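Local coordinates for intracellular growth locus, subunit C (Francisella tularensis subsp. tularensis, PDB 2QWU), which is probably needed for growth of the bacterium inside host cells, perhaps as a structural component of the secretion apparatus encoded by the Francisella pathogenicity island, at residues Asn126-Tyr131 / Glu135-Met140; Asp39-Thr42 / Lys47-Lys50; Asn98-Ile103 / Ile158-Thr163. The protein carries 2 engineered substitutions. One frame throughout, in Å; residues are numbered along the deposited sequence.

Contact 1 (Asn126-Tyr131 / Glu135-Met140); sequences NKKQEY and EAWGIM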
loop_
_atom_site.group_PDB
_atom_site.type_symbol
_atom_site.label_atom_id
_atom_site.label_comp_id
_atom_site.label_asym_id
_atom_site.label_seq_id
_atom_site.Cartn_x
_atom_site.Cartn_y
_atom_site.Cartn_z
ATOM N N ASN A 126 -8.664 -3.208 -0.957
ATOM C CA ASN A 126 -10.045 -2.880 -1.360
ATOM C C ASN A 126 -10.277 -3.029 -2.856
ATOM O O ASN A 126 -9.379 -2.870 -3.680
ATOM C CB ASN A 126 -10.446 -1.468 -0.883
ATOM C CG ASN A 126 -9.592 -0.354 -1.518
ATOM O OD1 ASN A 126 -8.373 -0.404 -1.503
ATOM N ND2 ASN A 126 -10.257 0.656 -2.061
ATOM N N LYS A 127 -11.507 -3.350 -3.212
ATOM C CA LYS A 127 -11.816 -3.584 -4.625
ATOM C C LYS A 127 -12.227 -2.325 -5.368
ATOM O O LYS A 127 -12.098 -2.283 -6.575
ATOM C CB LYS A 127 -12.925 -4.643 -4.735
ATOM C CG LYS A 127 -12.464 -6.012 -4.165
ATOM C CD LYS A 127 -13.530 -7.125 -4.243
ATOM C CE LYS A 127 -13.068 -8.409 -3.534
ATOM N NZ LYS A 127 -11.640 -8.736 -3.814
ATOM N N LYS A 128 -12.728 -1.320 -4.668
ATOM C CA LYS A 128 -13.166 -0.120 -5.365
ATOM C C LYS A 128 -12.165 1.002 -5.081
ATOM O O LYS A 128 -12.371 1.799 -4.191
ATOM C CB LYS A 128 -14.580 0.234 -4.899
ATOM C CG LYS A 128 -15.592 -0.869 -5.319
ATOM C CD LYS A 128 -17.033 -0.456 -4.959
ATOM C CE LYS A 128 -18.068 -1.371 -5.577
ATOM N NZ LYS A 128 -18.030 -2.710 -4.904
ATOM N N GLN A 129 -11.088 1.039 -5.864
ATOM C CA GLN A 129 -9.996 1.995 -5.671
ATOM C C GLN A 129 -10.080 3.262 -6.549
ATOM O O GLN A 129 -9.764 4.340 -6.088
ATOM C CB GLN A 129 -8.712 1.273 -5.997
ATOM C CG GLN A 129 -8.488 0.038 -5.116
ATOM C CD GLN A 129 -7.168 -0.630 -5.447
ATOM O OE1 GLN A 129 -6.456 -0.208 -6.375
ATOM N NE2 GLN A 129 -6.820 -1.654 -4.702
ATOM N N GLU A 130 -10.515 3.123 -7.796
ATOM C CA GLU A 130 -10.575 4.261 -8.692
ATOM C C GLU A 130 -11.880 4.214 -9.501
ATOM O O GLU A 130 -12.292 3.115 -9.955
ATOM C CB GLU A 130 -9.385 4.170 -9.655
ATOM C CG GLU A 130 -9.311 5.217 -10.714
ATOM C CD GLU A 130 -8.054 5.044 -11.587
ATOM O OE1 GLU A 130 -7.925 4.033 -12.298
ATOM O OE2 GLU A 130 -7.197 5.967 -11.573
ATOM N N TYR A 131 -12.515 5.377 -9.633
ATOM C CA TYR A 131 -13.756 5.480 -10.422
ATOM C C TYR A 131 -13.347 5.592 -11.911
ATOM O O TYR A 131 -12.723 6.555 -12.350
ATOM C CB TYR A 131 -14.604 6.680 -9.945
ATOM C CG TYR A 131 -15.987 6.689 -10.549
ATOM C CD1 TYR A 131 -16.858 5.638 -10.295
ATOM C CD2 TYR A 131 -16.427 7.757 -11.323
ATOM C CE1 TYR A 131 -18.175 5.640 -10.792
ATOM C CE2 TYR A 131 -17.754 7.784 -11.842
ATOM C CZ TYR A 131 -18.603 6.714 -11.553
ATOM O OH TYR A 131 -19.901 6.666 -12.014
ATOM N N GLU A 135 -17.832 4.742 -15.742
ATOM C CA GLU A 135 -18.725 4.990 -14.611
ATOM C C GLU A 135 -19.007 3.811 -13.696
ATOM O O GLU A 135 -20.153 3.530 -13.308
ATOM C CB GLU A 135 -20.051 5.589 -15.124
ATOM C CG GLU A 135 -19.816 6.804 -16.012
ATOM C CD GLU A 135 -21.059 7.652 -16.212
ATOM O OE1 GLU A 135 -22.155 7.077 -16.455
ATOM O OE2 GLU A 135 -20.922 8.905 -16.142
ATOM N N ALA A 136 -17.935 3.141 -13.328
ATOM C CA ALA A 136 -17.993 2.008 -12.418
ATOM C C ALA A 136 -16.634 2.058 -11.711
ATOM O O ALA A 136 -15.652 2.535 -12.284
ATOM C CB ALA A 136 -18.115 0.715 -13.199
ATOM N N TRP A 137 -16.594 1.586 -10.468
ATOM C CA TRP A 137 -15.336 1.514 -9.725
ATOM C C TRP A 137 -14.539 0.260 -10.109
ATOM O O TRP A 137 -15.118 -0.782 -10.463
ATOM C CB TRP A 137 -15.633 1.434 -8.239
ATOM C CG TRP A 137 -16.144 2.693 -7.656
ATOM C CD1 TRP A 137 -17.453 3.074 -7.533
ATOM C CD2 TRP A 137 -15.348 3.753 -7.122
ATOM N NE1 TRP A 137 -17.520 4.329 -6.965
ATOM C CE2 TRP A 137 -16.236 4.763 -6.697
ATOM C CE3 TRP A 137 -13.950 3.951 -6.957
ATOM C CZ2 TRP A 137 -15.785 5.968 -6.103
ATOM C CZ3 TRP A 137 -13.494 5.150 -6.372
ATOM C CH2 TRP A 137 -14.425 6.150 -5.948
ATOM N N GLY A 138 -13.215 0.332 -10.006
ATOM C CA GLY A 138 -12.379 -0.819 -10.317
ATOM C C GLY A 138 -11.099 -0.696 -9.504
ATOM O O GLY A 138 -10.942 0.280 -8.797
ATOM N N ILE A 139 -10.221 -1.683 -9.584
ATOM C CA ILE A 139 -8.952 -1.565 -8.867
ATOM C C ILE A 139 -7.977 -0.747 -9.697
ATOM O O ILE A 139 -8.254 -0.455 -10.874
ATOM C CB ILE A 139 -8.245 -2.943 -8.682
ATOM C CG1 ILE A 139 -7.846 -3.567 -10.044
ATOM C CG2 ILE A 139 -9.161 -3.912 -7.850
ATOM C CD1 ILE A 139 -6.965 -4.853 -9.910
HETATM N N MSE A 140 -6.897 -0.324 -9.044
HETATM C CA MSE A 140 -5.748 0.248 -9.772
HETATM C C MSE A 140 -4.771 -0.946 -9.767
HETATM O O MSE A 140 -4.376 -1.424 -10.797
HETATM C CB MSE A 140 -5.147 1.466 -9.073
HETATM C CG MSE A 140 -6.066 2.717 -9.330
HETATM SE SE MSE A 140 -5.493 4.292 -8.468
HETATM C CE MSE A 140 -5.581 3.766 -6.718
#

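Contact 2 (Asp39-Thr42 / Lys47-Lys50); sequences DSLT and KLDK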
loop_
_atom_site.group_PDB
_atom_site.type_symbol
_atom_site.label_atom_id
_atom_site.label_comp_id
_atom_site.label_asym_id
_atom_site.label_seq_id
_atom_site.Cartn_x
_atom_site.Cartn_y
_atom_site.Cartn_z
ATOM N N ASP A 39 -6.668 -4.675 4.659
ATOM C CA ASP A 39 -7.324 -5.076 5.910
ATOM C C ASP A 39 -6.415 -5.669 6.970
ATOM O O ASP A 39 -6.860 -5.906 8.120
ATOM C CB ASP A 39 -8.552 -5.992 5.622
ATOM C CG ASP A 39 -8.170 -7.342 5.077
ATOM O OD1 ASP A 39 -6.962 -7.620 4.948
ATOM O OD2 ASP A 39 -9.109 -8.172 4.786
ATOM N N SER A 40 -5.149 -5.852 6.626
ATOM C CA SER A 40 -4.166 -6.310 7.590
ATOM C C SER A 40 -2.783 -5.905 7.109
ATOM O O SER A 40 -2.590 -5.663 5.923
ATOM C CB SER A 40 -4.242 -7.819 7.813
ATOM O OG SER A 40 -3.681 -8.513 6.730
ATOM N N LEU A 41 -1.832 -5.807 8.034
ATOM C CA LEU A 41 -0.490 -5.449 7.704
ATOM C C LEU A 41 0.448 -5.951 8.807
ATOM O O LEU A 41 0.247 -5.687 9.994
ATOM C CB LEU A 41 -0.332 -3.901 7.591
ATOM C CG LEU A 41 1.123 -3.386 7.444
ATOM C CD1 LEU A 41 1.730 -3.796 6.136
ATOM C CD2 LEU A 41 1.118 -1.849 7.621
ATOM N N THR A 42 1.458 -6.686 8.393
ATOM C CA THR A 42 2.487 -7.133 9.306
ATOM C C THR A 42 3.825 -6.615 8.842
ATOM O O THR A 42 4.156 -6.744 7.677
ATOM C CB THR A 42 2.531 -8.647 9.379
ATOM O OG1 THR A 42 1.229 -9.078 9.748
ATOM C CG2 THR A 42 3.581 -9.130 10.466
ATOM N N LYS A 47 2.197 -7.125 13.992
ATOM C CA LYS A 47 0.860 -7.011 13.391
ATOM C C LYS A 47 0.228 -5.656 13.723
ATOM O O LYS A 47 0.114 -5.282 14.898
ATOM C CB LYS A 47 -0.037 -8.138 13.925
ATOM C CG LYS A 47 0.312 -9.461 13.333
ATOM C CD LYS A 47 -0.392 -10.678 13.990
ATOM C CE LYS A 47 0.378 -11.969 13.625
ATOM N NZ LYS A 47 -0.433 -13.234 13.812
ATOM N N LEU A 48 -0.177 -4.899 12.708
ATOM C CA LEU A 48 -0.809 -3.617 12.999
ATOM C C LEU A 48 -2.290 -3.882 13.303
ATOM O O LEU A 48 -2.897 -4.743 12.683
ATOM C CB LEU A 48 -0.692 -2.657 11.795
ATOM C CG LEU A 48 0.576 -1.837 11.462
ATOM C CD1 LEU A 48 0.742 -0.649 12.439
ATOM C CD2 LEU A 48 1.809 -2.733 11.483
ATOM N N ASP A 49 -2.859 -3.147 14.259
ATOM C CA ASP A 49 -4.283 -3.274 14.586
ATOM C C ASP A 49 -5.134 -2.762 13.428
ATOM O O ASP A 49 -4.767 -1.796 12.739
ATOM C CB ASP A 49 -4.664 -2.426 15.810
ATOM C CG ASP A 49 -3.929 -2.841 17.082
ATOM O OD1 ASP A 49 -3.587 -4.045 17.261
ATOM O OD2 ASP A 49 -3.708 -1.921 17.916
ATOM N N LYS A 50 -6.264 -3.418 13.192
ATOM C CA LYS A 50 -7.199 -3.000 12.146
ATOM C C LYS A 50 -8.090 -1.960 12.854
ATOM O O LYS A 50 -9.080 -2.299 13.475
ATOM C CB LYS A 50 -8.008 -4.209 11.713
ATOM C CG LYS A 50 -8.914 -3.964 10.533
ATOM C CD LYS A 50 -9.817 -5.182 10.446
ATOM C CE LYS A 50 -10.412 -5.276 9.103
ATOM N NZ LYS A 50 -11.355 -6.436 9.147
HETATM O O HOH W 1 -8.988 -8.259 8.220
HETATM O O HOH W 2 -2.891 -6.456 10.638
#

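Contact 3 (Asn98-Ile103 / Ile158-Thr163); sequences NVRTKI and ISIEPT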
loop_
_atom_site.group_PDB
_atom_site.type_symbol
_atom_site.label_atom_id
_atom_site.label_comp_id
_atom_site.label_asym_id
_atom_site.label_seq_id
_atom_site.Cartn_x
_atom_site.Cartn_y
_atom_site.Cartn_z
ATOM N N ASN A 98 4.584 5.378 21.036
ATOM C CA ASN A 98 5.462 4.330 21.503
ATOM C C ASN A 98 5.530 3.174 20.490
ATOM O O ASN A 98 6.560 2.528 20.350
ATOM C CB ASN A 98 5.010 3.856 22.886
ATOM C CG ASN A 98 4.858 2.362 22.971
ATOM O OD1 ASN A 98 3.861 1.788 22.509
ATOM N ND2 ASN A 98 5.842 1.719 23.564
ATOM N N VAL A 99 4.450 2.932 19.766
ATOM C CA VAL A 99 4.425 1.859 18.777
ATOM C C VAL A 99 5.312 2.220 17.576
ATOM O O VAL A 99 5.930 1.355 16.971
ATOM C CB VAL A 99 2.950 1.533 18.306
ATOM C CG1 VAL A 99 2.959 0.567 17.152
ATOM C CG2 VAL A 99 2.159 0.905 19.451
ATOM N N ARG A 100 5.404 3.499 17.243
ATOM C CA ARG A 100 6.253 3.901 16.142
ATOM C C ARG A 100 7.706 3.510 16.446
ATOM O O ARG A 100 8.429 2.956 15.618
ATOM C CB ARG A 100 6.156 5.411 15.964
ATOM C CG ARG A 100 7.304 6.023 15.232
ATOM C CD ARG A 100 7.493 7.392 15.774
ATOM N NE ARG A 100 8.537 8.125 15.103
ATOM C CZ ARG A 100 8.675 9.443 15.199
ATOM N NH1 ARG A 100 7.833 10.162 15.946
ATOM N NH2 ARG A 100 9.630 10.055 14.511
ATOM N N THR A 101 8.137 3.821 17.657
ATOM C CA THR A 101 9.512 3.541 18.040
ATOM C C THR A 101 9.774 2.037 18.061
ATOM O O THR A 101 10.822 1.594 17.636
ATOM C CB THR A 101 9.822 4.164 19.436
ATOM O OG1 THR A 101 9.479 5.553 19.412
ATOM C CG2 THR A 101 11.340 3.989 19.793
ATOM N N LYS A 102 8.816 1.250 18.531
ATOM C CA LYS A 102 9.001 -0.185 18.581
ATOM C C LYS A 102 9.026 -0.841 17.202
ATOM O O LYS A 102 9.755 -1.814 16.963
ATOM C CB LYS A 102 7.946 -0.816 19.512
ATOM C CG LYS A 102 8.077 -0.210 20.951
ATOM C CD LYS A 102 9.496 -0.426 21.552
ATOM C CE LYS A 102 10.110 0.905 21.992
ATOM N NZ LYS A 102 11.400 0.711 22.728
ATOM N N ILE A 103 8.262 -0.305 16.258
ATOM C CA ILE A 103 8.320 -0.880 14.929
ATOM C C ILE A 103 9.687 -0.532 14.316
ATOM O O ILE A 103 10.345 -1.348 13.677
ATOM C CB ILE A 103 7.192 -0.316 14.019
ATOM C CG1 ILE A 103 5.852 -0.798 14.557
ATOM C CG2 ILE A 103 7.417 -0.744 12.596
ATOM C CD1 ILE A 103 4.657 -0.234 13.788
ATOM N N ILE A 158 13.766 3.354 5.638
ATOM C CA ILE A 158 12.435 3.433 6.194
ATOM C C ILE A 158 12.315 4.646 7.060
ATOM O O ILE A 158 13.271 5.059 7.737
ATOM C CB ILE A 158 12.031 2.151 7.030
ATOM C CG1 ILE A 158 10.555 2.257 7.502
ATOM C CG2 ILE A 158 12.905 2.037 8.290
ATOM C CD1 ILE A 158 9.990 0.935 8.150
ATOM N N SER A 159 11.176 5.309 6.987
ATOM C CA SER A 159 10.978 6.429 7.894
ATOM C C SER A 159 9.538 6.345 8.359
ATOM O O SER A 159 8.677 5.887 7.596
ATOM C CB SER A 159 11.209 7.757 7.218
ATOM O OG SER A 159 10.283 7.963 6.163
ATOM N N ILE A 160 9.282 6.712 9.617
ATOM C CA ILE A 160 7.905 6.682 10.136
ATOM C C ILE A 160 7.716 8.036 10.759
ATOM O O ILE A 160 8.419 8.425 11.699
ATOM C CB ILE A 160 7.650 5.580 11.192
ATOM C CG1 ILE A 160 7.996 4.209 10.615
ATOM C CG2 ILE A 160 6.154 5.616 11.627
ATOM C CD1 ILE A 160 7.790 3.032 11.559
ATOM N N GLU A 161 6.790 8.786 10.208
ATOM C CA GLU A 161 6.577 10.154 10.681
ATOM C C GLU A 161 5.185 10.408 11.155
ATOM O O GLU A 161 4.217 10.035 10.468
ATOM C CB GLU A 161 6.862 11.111 9.551
ATOM C CG GLU A 161 8.279 11.031 9.051
ATOM C CD GLU A 161 8.562 12.071 7.981
ATOM O OE1 GLU A 161 7.589 12.699 7.483
ATOM O OE2 GLU A 161 9.754 12.254 7.633
ATOM N N PRO A 162 5.041 11.056 12.328
ATOM C CA PRO A 162 3.699 11.340 12.825
ATOM C C PRO A 162 3.135 12.544 12.065
ATOM O O PRO A 162 3.886 13.382 11.549
ATOM C CB PRO A 162 3.938 11.628 14.319
ATOM C CG PRO A 162 5.338 12.177 14.347
ATOM C CD PRO A 162 6.052 11.258 13.384
ATOM N N THR A 163 1.823 12.595 11.938
ATOM C CA THR A 163 1.159 13.726 11.287
ATOM C C THR A 163 -0.061 14.117 12.134
ATOM O O THR A 163 -0.461 13.385 13.047
ATOM C CB THR A 163 0.619 13.382 9.860
ATOM O OG1 THR A 163 -0.641 12.699 9.983
ATOM C CG2 THR A 163 1.628 12.563 9.081
#

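Contact 1 (Asn126-Tyr131 / Glu135-Met140)
Tyr131 lies over one face of the Trp137 indole, on the same side of a short antiparallel hairpin. Two measurements define the fit: Tyr131 CB sits 3.8 Å from the centroid of the six-membered ring of Trp137 and 2° off its normal, a CH-pi contact, while the two rings pair edge-to-face, Tyr131's edge toward the face of the five-membered ring, planes 55° apart. With Tyr131 CG anti to the backbone N (chi1 -170°), the phenol continues past the indole, and its OH reaches Glu135 CB at 3.3 Å. On the other face of the hairpin, Glu130 CB packs on Met140 CG at 3.6 Å.

A classic beta bulge sets this register: Gly138 O accepts from Gln129 N at 3.0 Å and from Glu130 N at 3.0 Å. Beyond the bulge, Met140 N gives a short, nearly straight bond of 2.7 Å to Gln129 OE1, approaching from above the carbonyl plane. Gln129 NE2 in turn donates to Asn126 O and to Ile141 O, while Glu130 is salt-bridged to Lys132 in the turn. Bonds at both ends should hold the buried Gln129 amide in one orientation, so its polar end ties the two segments where the strand pairing has already ended.

Contact 2 (Asp39-Thr42 / Lys47-Lys50)
Leu41 and Leu48 run side by side and point the same way across a beta hairpin whose arms are strands 37-43 and 46-47. Their closest side-chain approach is Leu41 CD2 to Leu48 CG, 3.9 Å, and both leucines also rest on Val93 of strand 86-96, on the side of the hairpin turned to that strand. Thr42 and Lys47, an antiparallel non-hydrogen-bonded pair, likewise lie alongside each other: Thr42 OG1 meets Lys47 CG at 3.7 Å, and the rest of the lysine chain leads away.

The two segments share one direct backbone hydrogen bond, Leu48 N to Leu41 O at 2.9 Å with an angle of 177° at the hydrogen. Farther from the turn the arms separate and a water fills in, accepting from Leu41 N at 2.9 Å and donating to Leu48 O at 2.7 Å. Lys50 has CG anti to its own backbone N (chi1 -174°), and its extended chain passes along Asp39, whose carboxylate is engaged elsewhere, OD1 accepting from Asn124 N. The methylenes of Lys50 lie against Asp39 O, CG at 3.7 Å, while a second water accepts from Lys50 NZ at 3.1 Å and donates to Asp39 O at 3.2 Å.

Contact 3 (Asn98-Ile103 / Ile158-Thr163)
Arg100 reaches from the first turns of helix 97-114 to strand 157-162 and touches two of its residues, Ile160 and Pro162. Its CB is directed toward the strand, and because CG stands anti to the backbone N (chi1 159°) the chain moves outward across the gap. CG makes the apolar part of the contact, 3.8 Å from Ile160 CG2, the two side chains passing alongside and pointing opposite ways. The chain then bends at chi2 (-148°), carrying the guanidinium out over Pro162.

NE comes within 3.4 Å of Ile160 O, and NH2 within 3.5 Å of the same Ile160 O, yet neither approach has the angle of a hydrogen bond. Within its own helix, NE has a long, weak ion pair with Glu104. At the tip, CZ is 3.7 Å from Pro162 CD and NH1 is closer still, 3.3 Å from the same Pro162 CD. This carbon sits over one face of the guanidinium, displaced toward its rim, so the proline ring meets the flat group by its CD and CG carbons.

One turn further along the helix, Ile103 continues the apolar part of the interface. Its CG2 branch lies 3.9 Å from Ile160 CD1, the two side chains crossing at about a right angle, so that Ile160 turns CG2 to the Arg100 side chain and CD1 to Ile103.

The short segments are almost exactly antiparallel, at 177°, with axes 9.4 Å apart, a spacing crossed with no hydrogen bond between the two segments. The helix, which directly follows strand 86-96, thus runs alongside strand 157-162, whose other neighbour is strand 173-184: Ile160 also packs on Ile178 there, and Pro162 on His176.

How the contacts relate
Contact 2 closes first along the chain; contact 3 then opens, and contact 1 is nested in the long loop that contact 3 closes. Contacts 2 and 3 are neighbours, with centres 15 Å apart, and they touch where Leu48 CD1 meets Ile103 CD1 at 4.2 Å. Both reach the large antiparallel sheet, contact 2 through strand 37-43 and contact 3 through strand 157-162. Contact 1 forms a small hairpin of its own, its centre 22 Å from that of contact 2 and 30 Å from that of contact 3, on the opposite side of the chain's centre. Yet Asn126 is hydrogen-bonded to Phe37 of strand 37-43, which ties contact 1 to the sheet that carries contact 2.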